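Local coordinates for leucine-rich repeat protein (Bacteroides thetaiotaomicron, PDB 4ECN) that is of unknown function but, as an extracellular leucine-rich repeat protein with transthyretin-like domains, probably binds other proteins, at residues N662-N674 / I685-P698. Residues are numbered along the deposited sequence; the frame is centred on the assembly and turned at random.
Sequences NISCSMDDYKGIN and IQKFPTELFATGSP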
loop_
_atom_site.group_PDB
_atom_site.type_symbol
_atom_site.label_atom_id
_atom_site.label_comp_id
_atom_site.label_asym_id
_atom_site.label_seq_id
_atom_site.Cartn_x
_atom_site.Cartn_y
_atom_site.Cartn_z
ATOM N N ASN A 662 20.012 -10.445 35.748
ATOM C CA ASN A 662 19.209 -10.357 34.516
ATOM C C ASN A 662 17.679 -10.308 34.777
ATOM O O ASN A 662 16.952 -9.910 33.875
ATOM C CB ASN A 662 19.531 -11.536 33.582
ATOM C CG ASN A 662 21.011 -11.764 33.289
ATOM O OD1 ASN A 662 21.464 -12.912 33.265
ATOM N ND2 ASN A 662 21.815 -10.701 33.106
ATOM N N ILE A 663 17.203 -10.663 35.985
ATOM C CA ILE A 663 15.770 -10.616 36.352
ATOM C C ILE A 663 15.568 -9.795 37.657
ATOM O O ILE A 663 16.451 -9.796 38.521
ATOM C CB ILE A 663 15.149 -12.037 36.490
ATOM C CG1 ILE A 663 15.941 -12.927 37.501
ATOM C CG2 ILE A 663 15.024 -12.685 35.106
ATOM C CD1 ILE A 663 15.267 -14.242 37.967
ATOM N N SER A 664 14.418 -9.100 37.796
ATOM C CA SER A 664 14.136 -8.288 39.003
ATOM C C SER A 664 13.498 -9.120 40.151
ATOM O O SER A 664 13.589 -8.717 41.311
ATOM C CB SER A 664 13.234 -7.103 38.676
ATOM O OG SER A 664 12.174 -7.470 37.809
ATOM N N CYS A 665 12.880 -10.274 39.840
ATOM C CA CYS A 665 12.238 -11.128 40.844
ATOM C C CYS A 665 13.230 -12.168 41.391
ATOM O O CYS A 665 14.335 -12.319 40.869
ATOM C CB CYS A 665 10.998 -11.808 40.259
ATOM S SG CYS A 665 11.341 -13.018 38.950
ATOM N N SER A 666 12.805 -12.912 42.424
ATOM C CA SER A 666 13.579 -13.993 43.021
ATOM C C SER A 666 13.599 -15.205 42.079
ATOM O O SER A 666 12.737 -15.323 41.206
ATOM C CB SER A 666 13.000 -14.369 44.380
ATOM O OG SER A 666 11.645 -14.770 44.270
HETATM N N MSE A 667 14.575 -16.100 42.246
HETATM C CA MSE A 667 14.695 -17.282 41.407
HETATM C C MSE A 667 13.470 -18.205 41.589
HETATM O O MSE A 667 12.992 -18.820 40.628
HETATM C CB MSE A 667 15.996 -18.004 41.768
HETATM C CG MSE A 667 16.326 -19.185 40.869
HETATM SE SE MSE A 667 16.506 -18.689 38.996
HETATM C CE MSE A 667 15.390 -20.031 38.227
ATOM N N ASP A 668 12.934 -18.236 42.815
ATOM C CA ASP A 668 11.784 -19.048 43.218
ATOM C C ASP A 668 10.474 -18.544 42.568
ATOM O O ASP A 668 9.560 -19.345 42.338
ATOM C CB ASP A 668 11.666 -19.029 44.749
ATOM C CG ASP A 668 13.002 -19.283 45.437
ATOM O OD1 ASP A 668 13.544 -20.411 45.295
ATOM O OD2 ASP A 668 13.545 -18.330 46.055
ATOM N N ASP A 669 10.400 -17.234 42.254
ATOM C CA ASP A 669 9.244 -16.606 41.608
ATOM C C ASP A 669 9.351 -16.611 40.080
ATOM O O ASP A 669 8.320 -16.484 39.408
ATOM C CB ASP A 669 9.085 -15.156 42.082
ATOM C CG ASP A 669 8.635 -14.962 43.516
ATOM O OD1 ASP A 669 7.980 -15.883 44.071
ATOM O OD2 ASP A 669 8.880 -13.868 44.065
ATOM N N TYR A 670 10.589 -16.735 39.526
ATOM C CA TYR A 670 10.827 -16.703 38.079
ATOM C C TYR A 670 10.223 -17.956 37.405
ATOM O O TYR A 670 10.495 -19.086 37.839
ATOM C CB TYR A 670 12.317 -16.566 37.767
ATOM C CG TYR A 670 12.566 -16.263 36.307
ATOM C CD1 TYR A 670 12.043 -15.119 35.712
ATOM C CD2 TYR A 670 13.346 -17.100 35.527
ATOM C CE1 TYR A 670 12.247 -14.848 34.361
ATOM C CE2 TYR A 670 13.572 -16.832 34.181
ATOM C CZ TYR A 670 13.027 -15.702 33.600
ATOM O OH TYR A 670 13.248 -15.449 32.266
ATOM N N LYS A 671 9.365 -17.723 36.362
ATOM C CA LYS A 671 8.576 -18.720 35.598
ATOM C C LYS A 671 9.204 -19.157 34.250
ATOM O O LYS A 671 8.658 -20.044 33.595
ATOM C CB LYS A 671 7.170 -18.148 35.270
ATOM C CG LYS A 671 6.283 -17.757 36.460
ATOM C CD LYS A 671 4.970 -17.044 36.042
ATOM C CE LYS A 671 5.132 -15.615 35.523
ATOM N NZ LYS A 671 3.853 -15.004 35.057
ATOM N N GLY A 672 10.288 -18.514 33.828
ATOM C CA GLY A 672 10.948 -18.812 32.557
ATOM C C GLY A 672 10.226 -18.258 31.341
ATOM O O GLY A 672 9.280 -17.477 31.487
ATOM N N ILE A 673 10.671 -18.663 30.127
ATOM C CA ILE A 673 10.123 -18.234 28.829
ATOM C C ILE A 673 9.763 -19.463 27.975
ATOM O O ILE A 673 10.624 -20.320 27.731
ATOM C CB ILE A 673 11.111 -17.302 28.039
ATOM C CG1 ILE A 673 11.780 -16.208 28.923
ATOM C CG2 ILE A 673 10.459 -16.720 26.759
ATOM C CD1 ILE A 673 12.816 -15.361 28.242
ATOM N N ASN A 674 8.519 -19.511 27.462
ATOM C CA ASN A 674 8.061 -20.589 26.592
ATOM C C ASN A 674 8.288 -20.181 25.124
ATOM O O ASN A 674 7.345 -19.835 24.422
ATOM C CB ASN A 674 6.599 -20.917 26.882
ATOM C CG ASN A 674 5.666 -19.729 26.810
ATOM O OD1 ASN A 674 5.801 -18.741 27.535
ATOM N ND2 ASN A 674 4.689 -19.813 25.935
ATOM N N ILE A 685 24.952 -8.107 29.871
ATOM C CA ILE A 685 24.947 -9.387 30.562
ATOM C C ILE A 685 26.368 -9.789 30.873
ATOM O O ILE A 685 27.205 -9.936 29.967
ATOM C CB ILE A 685 24.212 -10.442 29.703
ATOM C CG1 ILE A 685 22.704 -10.071 29.566
ATOM C CG2 ILE A 685 24.407 -11.847 30.274
ATOM C CD1 ILE A 685 22.013 -10.702 28.416
ATOM N N GLN A 686 26.640 -9.947 32.171
ATOM C CA GLN A 686 27.945 -10.358 32.678
ATOM C C GLN A 686 27.900 -11.787 33.185
ATOM O O GLN A 686 28.919 -12.462 33.158
ATOM C CB GLN A 686 28.395 -9.412 33.783
ATOM C CG GLN A 686 29.524 -8.520 33.340
ATOM C CD GLN A 686 29.774 -7.396 34.305
ATOM O OE1 GLN A 686 29.057 -6.386 34.319
ATOM N NE2 GLN A 686 30.853 -7.501 35.060
ATOM N N LYS A 687 26.714 -12.234 33.643
ATOM C CA LYS A 687 26.421 -13.562 34.163
ATOM C C LYS A 687 25.476 -14.265 33.195
ATOM O O LYS A 687 24.409 -13.746 32.868
ATOM C CB LYS A 687 25.820 -13.476 35.596
ATOM C CG LYS A 687 25.982 -14.761 36.457
ATOM C CD LYS A 687 24.848 -15.822 36.296
ATOM C CE LYS A 687 25.223 -17.263 36.639
ATOM N NZ LYS A 687 26.082 -17.907 35.591
ATOM N N PHE A 688 25.884 -15.442 32.716
ATOM C CA PHE A 688 25.114 -16.261 31.780
ATOM C C PHE A 688 23.682 -16.526 32.364
ATOM O O PHE A 688 23.566 -16.816 33.560
ATOM C CB PHE A 688 25.870 -17.553 31.497
ATOM C CG PHE A 688 25.144 -18.453 30.542
ATOM C CD1 PHE A 688 24.230 -19.392 31.007
ATOM C CD2 PHE A 688 25.356 -18.353 29.170
ATOM C CE1 PHE A 688 23.543 -20.209 30.120
ATOM C CE2 PHE A 688 24.701 -19.209 28.286
ATOM C CZ PHE A 688 23.784 -20.116 28.766
ATOM N N PRO A 689 22.591 -16.406 31.557
ATOM C CA PRO A 689 21.238 -16.498 32.130
ATOM C C PRO A 689 20.780 -17.929 32.467
ATOM O O PRO A 689 19.799 -18.435 31.912
ATOM C CB PRO A 689 20.366 -15.885 31.041
ATOM C CG PRO A 689 21.096 -16.154 29.789
ATOM C CD PRO A 689 22.539 -16.042 30.125
ATOM N N THR A 690 21.429 -18.529 33.474
ATOM C CA THR A 690 21.116 -19.860 34.034
ATOM C C THR A 690 19.600 -19.974 34.336
ATOM O O THR A 690 18.976 -21.009 34.084
ATOM C CB THR A 690 21.956 -20.067 35.314
ATOM O OG1 THR A 690 23.334 -19.861 35.002
ATOM C CG2 THR A 690 21.758 -21.438 35.940
ATOM N N GLU A 691 19.036 -18.869 34.839
ATOM C CA GLU A 691 17.635 -18.620 35.175
ATOM C C GLU A 691 16.682 -19.147 34.111
ATOM O O GLU A 691 15.563 -19.528 34.438
ATOM C CB GLU A 691 17.411 -17.107 35.325
ATOM C CG GLU A 691 18.522 -16.386 36.080
ATOM C CD GLU A 691 19.651 -15.788 35.262
ATOM O OE1 GLU A 691 19.382 -14.837 34.495
ATOM O OE2 GLU A 691 20.818 -16.192 35.470
ATOM N N LEU A 692 17.101 -19.117 32.836
ATOM C CA LEU A 692 16.292 -19.586 31.730
ATOM C C LEU A 692 16.234 -21.115 31.692
ATOM O O LEU A 692 15.183 -21.685 31.461
ATOM C CB LEU A 692 16.859 -19.056 30.418
ATOM C CG LEU A 692 16.847 -17.545 30.197
ATOM C CD1 LEU A 692 17.566 -17.177 28.898
ATOM C CD2 LEU A 692 15.445 -17.006 30.163
ATOM N N PHE A 693 17.348 -21.776 31.941
ATOM C CA PHE A 693 17.469 -23.219 31.873
ATOM C C PHE A 693 16.923 -23.865 33.149
ATOM O O PHE A 693 16.151 -24.833 33.072
ATOM C CB PHE A 693 18.944 -23.574 31.625
ATOM C CG PHE A 693 19.402 -22.956 30.319
ATOM C CD1 PHE A 693 19.036 -23.520 29.099
ATOM C CD2 PHE A 693 20.094 -21.751 30.308
ATOM C CE1 PHE A 693 19.386 -22.910 27.893
ATOM C CE2 PHE A 693 20.446 -21.142 29.103
ATOM C CZ PHE A 693 20.111 -21.737 27.902
ATOM N N ALA A 694 17.267 -23.283 34.312
ATOM C CA ALA A 694 16.803 -23.722 35.618
ATOM C C ALA A 694 15.282 -23.771 35.658
ATOM O O ALA A 694 14.739 -24.651 36.314
ATOM C CB ALA A 694 17.330 -22.795 36.688
ATOM N N THR A 695 14.598 -22.892 34.893
ATOM C CA THR A 695 13.129 -22.821 34.843
ATOM C C THR A 695 12.527 -23.698 33.696
ATOM O O THR A 695 11.317 -23.625 33.427
ATOM C CB THR A 695 12.655 -21.373 34.699
ATOM O OG1 THR A 695 13.338 -20.742 33.626
ATOM C CG2 THR A 695 12.862 -20.581 35.935
ATOM N N GLY A 696 13.354 -24.545 33.094
ATOM C CA GLY A 696 12.931 -25.470 32.046
ATOM C C GLY A 696 12.363 -24.850 30.785
ATOM O O GLY A 696 11.423 -25.405 30.201
ATOM N N SER A 697 12.939 -23.703 30.352
ATOM C CA SER A 697 12.539 -22.981 29.150
ATOM C C SER A 697 12.916 -23.799 27.890
ATOM O O SER A 697 14.056 -24.254 27.776
ATOM C CB SER A 697 13.178 -21.599 29.128
ATOM O OG SER A 697 12.708 -20.807 30.207
ATOM N N PRO A 698 11.965 -24.053 26.953
ATOM C CA PRO A 698 12.295 -24.894 25.780
ATOM C C PRO A 698 13.048 -24.118 24.701
ATOM O O PRO A 698 12.587 -24.037 23.553
ATOM C CB PRO A 698 10.926 -25.362 25.281
ATOM C CG PRO A 698 9.971 -24.337 25.769
ATOM C CD PRO A 698 10.554 -23.613 26.931
#
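Ser697 OG joins the two segments, accepting from Ile673 N at 3.0 Å, almost straight with an N-H...O angle of 170°, and giving its own proton to Leu692 O at 2.9 Å. Within the leucine-rich repeat solenoid, on its convex side, this ties the loop that leads into strand 675-679 to the short helix 690-694. Leu692 O, reached by Ser697 OG in the carbonyl plane on a lone pair, also receives Ser697 N in the Schellman motif that ends this helix; Gly696, at positive phi, suits its C-prime position. Serine is apt here because its small hydroxyl can accept and donate at once. Deeper in, Leu692 CD2 meets Ile673 CD1 at 3.6 Å, two buried aliphatic branches in contact, and lies at the edge of the Tyr670 ring, beside OH. That ring has Ile663 CG2 over one face and Gly672 N over the centre of the other, while Glu691 O lies in plane at its edge. The flexible chain of selenomethionine Met667 leaves opposite its backbone N (chi1 -174°) and bends further along, which carries CE to 3.5 Å from Thr695 CG2 and 3.7 Å from Ala694 CB.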